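Local coordinates for blue (Type 1) copper domain protein (Nitrosopumilus maritimus, PDB 5FC9) that binds copper in an open mononuclear type 1 site and, as a cupredoxin, probably takes part in electron transfer, at residues A[1-13]-A[30-44]. Sequence-based numbering, arbitrary orientation.
With CU (copper (II) ion), chain E.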
ATOM      1  N   ASP A   1     -23.839  11.434  19.819  1.00 43.24           N
ATOM      2  CA  ASP A   1     -23.484  12.612  20.562  1.00 40.64           C
ATOM      3  C   ASP A   1     -21.981  12.927  20.390  1.00 39.70           C
ATOM      4  O   ASP A   1     -21.582  14.111  20.271  1.00 39.48           O
ATOM      5  CB  ASP A   1     -23.912  12.478  22.023  1.00 51.48           C
ATOM      6  CG  ASP A   1     -23.669  11.111  22.602  1.00 29.33           C
ATOM      7  OD1 ASP A   1     -23.897  10.122  21.899  1.00 52.29           O
ATOM      8  OD2 ASP A   1     -23.248  11.036  23.776  1.00 48.51           O
ATOM      9  N   ALA A   2     -21.157  11.879  20.316  1.00 32.55           N
ATOM     10  CA  ALA A   2     -19.743  11.976  19.949  1.00 24.59           C
ATOM     11  C   ALA A   2     -19.401  10.631  19.317  1.00 21.57           C
ATOM     12  O   ALA A   2     -19.143   9.646  20.012  1.00 22.13           O
ATOM     13  CB  ALA A   2     -18.881  12.255  21.157  1.00 28.73           C
ATOM     14  N   GLN A   3     -19.428  10.598  17.995  1.00 20.73           N
ATOM     15  CA  GLN A   3     -19.436   9.337  17.275  1.00 19.75           C
ATOM     16  C   GLN A   3     -18.232   9.196  16.373  1.00 17.40           C
ATOM     17  O   GLN A   3     -17.754  10.184  15.802  1.00 19.72           O
ATOM     18  CB  GLN A   3     -20.702   9.203  16.420  1.00 22.31           C
ATOM     19  CG  GLN A   3     -21.993   9.171  17.207  1.00 24.09           C
ATOM     20  CD  GLN A   3     -23.184   8.976  16.286  1.00 28.25           C
ATOM     21  OE1 GLN A   3     -23.146   8.146  15.366  1.00 27.49           O
ATOM     22  NE2 GLN A   3     -24.241   9.742  16.512  1.00 26.19           N
ATOM     23  N   ILE A   4     -17.763   7.961  16.255  1.00 17.02           N
ATOM     24  CA  ILE A   4     -16.782   7.607  15.238  1.00 16.85           C
ATOM     25  C   ILE A   4     -17.380   6.485  14.411  1.00 15.89           C
ATOM     26  O   ILE A   4     -17.828   5.484  14.960  1.00 16.60           O
ATOM     27  CB  ILE A   4     -15.451   7.151  15.845  1.00 17.17           C
ATOM     28  CG1 ILE A   4     -14.838   8.276  16.687  1.00 19.35           C
ATOM     29  CG2 ILE A   4     -14.489   6.689  14.731  1.00 15.90           C
ATOM     30  CD1 ILE A   4     -13.824   7.821  17.717  1.00 19.52           C
ATOM     31  N   ILE A   5     -17.378   6.647  13.089  1.00 15.51           N
ATOM     32  CA  ILE A   5     -17.902   5.626  12.205  1.00 15.97           C
ATOM     33  C   ILE A   5     -16.770   4.826  11.574  1.00 14.70           C
ATOM     34  O   ILE A   5     -15.795   5.413  11.109  1.00 17.83           O
ATOM     35  CB  ILE A   5     -18.746   6.233  11.084  1.00 17.69           C
ATOM     36  CG1 ILE A   5     -19.920   7.024  11.674  1.00 22.89           C
ATOM     37  CG2 ILE A   5     -19.225   5.142  10.121  1.00 20.11           C
ATOM     38  CD1 ILE A   5     -20.858   7.573  10.630  1.00 34.31           C
ATOM     39  N   ILE A   6     -16.889   3.503  11.593  1.00 14.66           N
ATOM     40  CA  ILE A   6     -16.017   2.650  10.790  1.00 14.38           C
ATOM     41  C   ILE A   6     -16.734   2.418   9.460  1.00 14.97           C
ATOM     42  O   ILE A   6     -17.752   1.731   9.416  1.00 15.18           O
ATOM     43  CB  ILE A   6     -15.706   1.299  11.479  1.00 14.24           C
ATOM     44  CG1 ILE A   6     -15.287   1.506  12.940  1.00 16.22           C
ATOM     45  CG2 ILE A   6     -14.630   0.552  10.710  1.00 16.03           C
ATOM     46  CD1 ILE A   6     -15.156   0.195  13.708  1.00 16.87           C
ATOM     47  N   PRO A   7     -16.232   3.026   8.372  1.00 14.96           N
ATOM     48  CA  PRO A   7     -17.035   2.991   7.151  1.00 13.73           C
ATOM     49  C   PRO A   7     -16.871   1.717   6.343  1.00 15.01           C
ATOM     50  O   PRO A   7     -15.932   0.932   6.535  1.00 15.41           O
ATOM     51  CB  PRO A   7     -16.503   4.189   6.361  1.00 15.79           C
ATOM     52  CG  PRO A   7     -15.046   4.241   6.744  1.00 15.95           C
ATOM     53  CD  PRO A   7     -15.048   3.896   8.230  1.00 13.14           C
ATOM     54  N   ASN A   8     -17.804   1.516   5.421  1.00 16.06           N
ATOM     55  CA  ASN A   8     -17.634   0.475   4.434  1.00 16.67           C
ATOM     56  C   ASN A   8     -16.317   0.698   3.715  1.00 15.69           C
ATOM     57  O   ASN A   8     -16.008   1.820   3.308  1.00 19.03           O
ATOM     58  CB  ASN A   8     -18.787   0.473   3.439  1.00 20.21           C
ATOM     59  CG  ASN A   8     -18.655  -0.636   2.419  1.00 24.62           C
ATOM     60  OD1 ASN A   8     -18.091  -0.439   1.347  1.00 29.04           O
ATOM     61  ND2 ASN A   8     -19.164  -1.811   2.756  1.00 26.16           N
ATOM     62  N   GLY A   9     -15.539  -0.368   3.586  1.00 16.35           N
ATOM     63  CA  GLY A   9     -14.250  -0.275   2.925  1.00 16.51           C
ATOM     64  C   GLY A   9     -13.077  -0.027   3.848  1.00 16.09           C
ATOM     65  O   GLY A   9     -11.938   0.102   3.392  1.00 16.66           O
ATOM     66  N   ASN A  10     -13.340   0.050   5.145  1.00 13.30           N
ATOM     67  CA  ASN A  10     -12.268   0.190   6.126  1.00 13.50           C
ATOM     68  C   ASN A  10     -11.296  -1.001   6.098  1.00 14.71           C
ATOM     69  O   ASN A  10     -10.120  -0.871   6.455  1.00 15.37           O
ATOM     70  CB  ASN A  10     -12.884   0.385   7.526  1.00 12.85           C
ATOM     71  CG  ASN A  10     -11.836   0.574   8.616  1.00 14.41           C
ATOM     72  OD1 ASN A  10     -11.478  -0.378   9.309  1.00 15.21           O
ATOM     73  ND2 ASN A  10     -11.325   1.800   8.752  1.00 15.41           N
ATOM     74  N   TYR A  11     -11.762  -2.163   5.647  1.00 13.14           N
ATOM     75  CA  TYR A  11     -10.877  -3.324   5.522  1.00 14.10           C
ATOM     76  C   TYR A  11      -9.811  -3.165   4.423  1.00 13.73           C
ATOM     77  O   TYR A  11      -8.862  -3.938   4.372  1.00 14.55           O
ATOM     78  CB  TYR A  11     -11.687  -4.597   5.239  1.00 15.37           C
ATOM     79  CG  TYR A  11     -12.468  -4.556   3.946  1.00 14.27           C
ATOM     80  CD1 TYR A  11     -13.783  -4.117   3.925  1.00 14.72           C
ATOM     81  CD2 TYR A  11     -11.888  -4.952   2.746  1.00 15.42           C
ATOM     82  CE1 TYR A  11     -14.506  -4.067   2.749  1.00 18.84           C
ATOM     83  CE2 TYR A  11     -12.607  -4.914   1.565  1.00 14.42           C
ATOM     84  CZ  TYR A  11     -13.909  -4.464   1.572  1.00 16.53           C
ATOM     85  OH  TYR A  11     -14.642  -4.423   0.404  1.00 18.17           O
ATOM     86  N   ASP A  12     -10.011  -2.186   3.548  1.00 13.72           N
ATOM     87  CA  ASP A  12      -9.114  -1.931   2.413  1.00 14.21           C
ATOM     88  C   ASP A  12      -7.729  -1.531   2.938  1.00 13.48           C
ATOM     89  O   ASP A  12      -7.620  -0.841   3.956  1.00 14.05           O
ATOM     90  CB  ASP A  12      -9.733  -0.833   1.536  1.00 13.18           C
ATOM     91  CG  ASP A  12      -9.127  -0.734   0.149  1.00 14.65           C
ATOM     92  OD1 ASP A  12      -8.065  -1.333  -0.123  1.00 15.14           O
ATOM     93  OD2 ASP A  12      -9.734   0.015  -0.644  1.00 13.90           O
ATOM     94  N   VAL A  13      -6.674  -1.983   2.258  1.00 12.39           N
ATOM     95  CA  VAL A  13      -5.308  -1.637   2.657  1.00 13.03           C
ATOM     96  C   VAL A  13      -4.878  -0.398   1.879  1.00 12.51           C
ATOM     97  O   VAL A  13      -4.114  -0.482   0.908  1.00 14.32           O
ATOM     98  CB  VAL A  13      -4.318  -2.800   2.409  1.00 14.68           C
ATOM     99  CG1 VAL A  13      -2.963  -2.482   3.003  1.00 16.69           C
ATOM    100  CG2 VAL A  13      -4.857  -4.110   3.002  1.00 17.22           C
ATOM    101  N   THR A  30     -16.943  12.836  28.177  1.00 26.30           N
ATOM    102  CA  THR A  30     -17.812  12.498  27.052  1.00 27.12           C
ATOM    103  C   THR A  30     -17.877  10.985  26.817  1.00 24.05           C
ATOM    104  O   THR A  30     -16.883  10.277  26.986  1.00 24.02           O
ATOM    105  CB  THR A  30     -17.331  13.206  25.764  1.00 27.25           C
ATOM    106  OG1 THR A  30     -17.359  14.626  25.957  1.00 32.25           O
ATOM    107  CG2 THR A  30     -18.205  12.852  24.570  1.00 26.67           C
ATOM    108  N   THR A  31     -19.064  10.497  26.461  1.00 22.33           N
ATOM    109  CA  THR A  31     -19.244   9.126  26.019  1.00 24.43           C
ATOM    110  C   THR A  31     -19.069   9.068  24.504  1.00 21.04           C
ATOM    111  O   THR A  31     -19.803   9.726  23.762  1.00 21.20           O
ATOM    112  CB  THR A  31     -20.639   8.576  26.396  1.00 25.19           C
ATOM    113  OG1 THR A  31     -20.753   8.491  27.823  1.00 28.16           O
ATOM    114  CG2 THR A  31     -20.844   7.191  25.797  1.00 25.77           C
ATOM    115  N   VAL A  32     -18.077   8.296  24.060  1.00 20.00           N
ATOM    116  CA  VAL A  32     -17.805   8.128  22.636  1.00 18.59           C
ATOM    117  C   VAL A  32     -18.412   6.819  22.137  1.00 19.06           C
ATOM    118  O   VAL A  32     -18.295   5.788  22.794  1.00 17.84           O
ATOM    119  CB  VAL A  32     -16.289   8.138  22.356  1.00 18.57           C
ATOM    120  CG1 VAL A  32     -16.006   7.800  20.890  1.00 19.14           C
ATOM    121  CG2 VAL A  32     -15.716   9.488  22.718  1.00 19.83           C
ATOM    122  N   THR A  33     -19.081   6.870  20.986  1.00 18.28           N
ATOM    123  CA  THR A  33     -19.695   5.680  20.412  1.00 18.19           C
ATOM    124  C   THR A  33     -19.112   5.368  19.040  1.00 16.53           C
ATOM    125  O   THR A  33     -19.197   6.193  18.132  1.00 18.41           O
ATOM    126  CB  THR A  33     -21.221   5.839  20.269  1.00 22.30           C
ATOM    127  OG1 THR A  33     -21.785   6.162  21.546  1.00 25.65           O
ATOM    128  CG2 THR A  33     -21.847   4.548  19.760  1.00 21.24           C
ATOM    129  N   TRP A  34     -18.529   4.186  18.911  1.00 16.07           N
ATOM    130  CA  TRP A  34     -18.093   3.681  17.606  1.00 17.23           C
ATOM    131  C   TRP A  34     -19.187   2.826  16.994  1.00 16.93           C
ATOM    132  O   TRP A  34     -19.802   2.026  17.696  1.00 16.21           O
ATOM    133  CB  TRP A  34     -16.831   2.820  17.716  1.00 18.09           C
ATOM    134  CG  TRP A  34     -15.527   3.527  17.959  1.00 16.85           C
ATOM    135  CD1 TRP A  34     -14.577   3.843  17.018  1.00 19.89           C
ATOM    136  CD2 TRP A  34     -14.983   3.925  19.221  1.00 16.40           C
ATOM    137  NE1 TRP A  34     -13.493   4.436  17.617  1.00 17.78           N
ATOM    138  CE2 TRP A  34     -13.719   4.507  18.971  1.00 18.33           C
ATOM    139  CE3 TRP A  34     -15.451   3.873  20.541  1.00 17.98           C
ATOM    140  CZ2 TRP A  34     -12.918   5.017  19.981  1.00 19.12           C
ATOM    141  CZ3 TRP A  34     -14.648   4.383  21.551  1.00 20.27           C
ATOM    142  CH2 TRP A  34     -13.402   4.953  21.261  1.00 20.73           C
ATOM    143  N   THR A  35     -19.400   2.954  15.686  1.00 15.11           N
ATOM    144  CA  THR A  35     -20.329   2.078  14.994  1.00 15.95           C
ATOM    145  C   THR A  35     -19.601   1.412  13.835  1.00 14.52           C
ATOM    146  O   THR A  35     -18.916   2.092  13.073  1.00 16.14           O
ATOM    147  CB  THR A  35     -21.549   2.840  14.460  1.00 19.79           C
ATOM    148  OG1 THR A  35     -22.248   3.439  15.561  1.00 19.03           O
ATOM    149  CG2 THR A  35     -22.493   1.894  13.741  1.00 19.48           C
ATOM    150  N   ASN A  36     -19.748   0.098  13.711  1.00 14.38           N
ATOM    151  CA  ASN A  36     -19.203  -0.597  12.549  1.00 15.89           C
ATOM    152  C   ASN A  36     -20.187  -0.596  11.375  1.00 14.52           C
ATOM    153  O   ASN A  36     -21.147  -1.361  11.372  1.00 15.57           O
ATOM    154  CB  ASN A  36     -18.819  -2.037  12.895  1.00 15.84           C
ATOM    155  CG  ASN A  36     -18.123  -2.744  11.733  1.00 14.39           C
ATOM    156  OD1 ASN A  36     -17.759  -2.094  10.764  1.00 15.45           O
ATOM    157  ND2 ASN A  36     -17.949  -4.063  11.824  1.00 14.40           N
ATOM    158  N   ASP A  37     -19.935   0.256  10.386  1.00 15.11           N
ATOM    159  CA  ASP A  37     -20.776   0.313   9.190  1.00 16.48           C
ATOM    160  C   ASP A  37     -20.186  -0.527   8.066  1.00 16.49           C
ATOM    161  O   ASP A  37     -20.767  -0.624   6.985  1.00 18.21           O
ATOM    162  CB  ASP A  37     -20.947   1.753   8.706  1.00 19.70           C
ATOM    163  CG  ASP A  37     -22.008   2.512   9.469  1.00 23.47           C
ATOM    164  OD1 ASP A  37     -22.746   1.901  10.270  1.00 25.95           O
ATOM    165  OD2 ASP A  37     -22.119   3.732   9.240  1.00 30.69           O
ATOM    166  N   ASP A  38     -19.040  -1.145   8.331  1.00 14.86           N
ATOM    167  CA  ASP A  38     -18.355  -1.952   7.323  1.00 15.56           C
ATOM    168  C   ASP A  38     -18.987  -3.344   7.212  1.00 18.09           C
ATOM    169  O   ASP A  38     -19.769  -3.758   8.074  1.00 16.55           O
ATOM    170  CB  ASP A  38     -16.864  -2.061   7.679  1.00 13.99           C
ATOM    171  CG  ASP A  38     -15.980  -2.313   6.471  1.00 17.45           C
ATOM    172  OD1 ASP A  38     -16.511  -2.473   5.346  1.00 16.70           O
ATOM    173  OD2 ASP A  38     -14.749  -2.361   6.670  1.00 15.10           O
ATOM    174  N   SER A  39     -18.630  -4.072   6.160  1.00 16.04           N
ATOM    175  CA  SER A  39     -19.189  -5.391   5.885  1.00 16.83           C
ATOM    176  C   SER A  39     -18.356  -6.551   6.416  1.00 16.59           C
ATOM    177  O   SER A  39     -18.585  -7.708   6.032  1.00 18.47           O
ATOM    178  CB  SER A  39     -19.369  -5.567   4.374  1.00 19.38           C
ATOM    179  OG  SER A  39     -18.102  -5.467   3.726  1.00 25.21           O
ATOM    180  N   VAL A  40     -17.376  -6.248   7.268  1.00 15.13           N
ATOM    181  CA  VAL A  40     -16.576  -7.275   7.935  1.00 12.86           C
ATOM    182  C   VAL A  40     -16.443  -6.913   9.414  1.00 13.55           C
ATOM    183  O   VAL A  40     -16.659  -5.762   9.790  1.00 15.35           O
ATOM    184  CB  VAL A  40     -15.161  -7.430   7.312  1.00 14.89           C
ATOM    185  CG1 VAL A  40     -15.260  -7.801   5.826  1.00 17.13           C
ATOM    186  CG2 VAL A  40     -14.323  -6.173   7.521  1.00 16.47           C
ATOM    187  N   PRO A  41     -16.086  -7.895  10.261  1.00 14.26           N
ATOM    188  CA  PRO A  41     -15.889  -7.547  11.676  1.00 16.15           C
ATOM    189  C   PRO A  41     -14.714  -6.598  11.902  1.00 14.66           C
ATOM    190  O   PRO A  41     -13.723  -6.627  11.156  1.00 15.31           O
ATOM    191  CB  PRO A  41     -15.613  -8.902  12.338  1.00 18.33           C
ATOM    192  CG  PRO A  41     -16.150  -9.918  11.400  1.00 18.72           C
ATOM    193  CD  PRO A  41     -15.967  -9.344  10.030  1.00 15.34           C
ATOM    194  N   HIS A  42     -14.837  -5.767  12.934  1.00 13.22           N
ATOM    195  CA  HIS A  42     -13.768  -4.885  13.363  1.00 11.81           C
ATOM    196  C   HIS A  42     -13.705  -4.907  14.864  1.00 16.81           C
ATOM    197  O   HIS A  42     -14.622  -5.384  15.510  1.00 16.73           O
ATOM    198  CB  HIS A  42     -14.008  -3.460  12.876  1.00 12.12           C
ATOM    199  CG  HIS A  42     -13.819  -3.295  11.403  1.00 14.11           C
ATOM    200  ND1 HIS A  42     -12.588  -3.410  10.796  1.00 12.44           N
ATOM    201  CD2 HIS A  42     -14.703  -3.024  10.416  1.00 12.79           C
ATOM    202  CE1 HIS A  42     -12.719  -3.218   9.493  1.00 15.46           C
ATOM    203  NE2 HIS A  42     -13.994  -2.979   9.238  1.00 14.12           N
ATOM    204  N   ASN A  43     -12.621  -4.397  15.424  1.00 15.82           N
ATOM    205  CA  ASN A  43     -12.636  -4.104  16.850  1.00 15.62           C
ATOM    206  C   ASN A  43     -11.913  -2.789  17.103  1.00 15.18           C
ATOM    207  O   ASN A  43     -11.320  -2.197  16.193  1.00 15.66           O
ATOM    208  CB  ASN A  43     -12.034  -5.264  17.669  1.00 16.84           C
ATOM    209  CG  ASN A  43     -10.600  -5.567  17.297  1.00 18.45           C
ATOM    210  OD1 ASN A  43      -9.740  -4.700  17.357  1.00 18.51           O
ATOM    211  ND2 ASN A  43     -10.338  -6.804  16.911  1.00 25.88           N
ATOM    212  N   ILE A  44     -12.017  -2.310  18.338  1.00 15.02           N
ATOM    213  CA  ILE A  44     -11.420  -1.051  18.741  1.00 16.38           C
ATOM    214  C   ILE A  44     -10.534  -1.328  19.949  1.00 17.25           C
ATOM    215  O   ILE A  44     -11.028  -1.732  20.998  1.00 17.76           O
ATOM    216  CB  ILE A  44     -12.495   0.005  19.095  1.00 16.11           C
ATOM    217  CG1 ILE A  44     -13.347   0.352  17.859  1.00 16.57           C
ATOM    218  CG2 ILE A  44     -11.850   1.254  19.685  1.00 18.09           C
ATOM    219  CD1 ILE A  44     -12.570   0.988  16.724  1.00 18.93           C
TER
HETATM  220 CU    CU E1401     -10.731  -3.625  11.437  1.00 17.16          CU
HETATM  221  O   HOH W   1     -21.515   9.128  21.920  1.00 29.70           O
HETATM  222  O   HOH W   2     -21.305  12.116  26.032  1.00 34.22           O
HETATM  223  O   HOH W   3     -21.239   5.881  16.135  1.00 21.16           O
HETATM  224  O   HOH W   4     -21.113  -2.090   4.748  1.00 21.26           O
HETATM  225  O   HOH W   5     -10.255  -1.438  11.264  1.00 19.53           O
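Gln3 to Ile6 run parallel to Thr33 to Asn36, joined by alternating backbone hydrogen bonds from Thr33 N to Ala2 O (2.9 Å) through to Asp37 N on Ile6 O. The beta-branched Ile4, Ile5, Ile6, Thr33 and Thr35 suit such extended strands.

Inward, apolar side chains meet rings. Ile4 lies alongside Trp34, its CB over the five-membered ring and its CD1 3.5 Å from Trp34 CE2; Ile44 CG2 takes the opposite face of the indole. Ile6 puts CG2 over one face of the His42 imidazole, 3.9 Å from the ring centroid, while its other branch runs to Ile44.

Beyond the strands the contact turns polar and centres on the buried Asp38 carboxylate. Gly9 N and Ser39 N reach OD1 from opposite faces of its plane; at Gly9 the positive phi (94°) would press a side chain against the preceding carbonyl oxygen. Tyr11 N bonds weakly to OD2. With CG anti to the backbone N (chi1 -154°), Asp38 also sets OD2 2.7 Å from His42 NE2, in the imidazole plane; this nearly straight bond (169°) and the copper bond at ND1 (2.0 Å) hold the imidazole from two sides of the ring. A copper-bound water donates to Asn10 OD1, and Asn10 ND2 is held by Gly17 O.

Cys82 and His85 complete the protein ligands. Strand 30-36 is the middle of its sheet, between strands 3-6 and 67-72, and Ile4 packs across the cupredoxin sandwich on Leu24 of strand 23-26 and Tyr80 of strand 76-81.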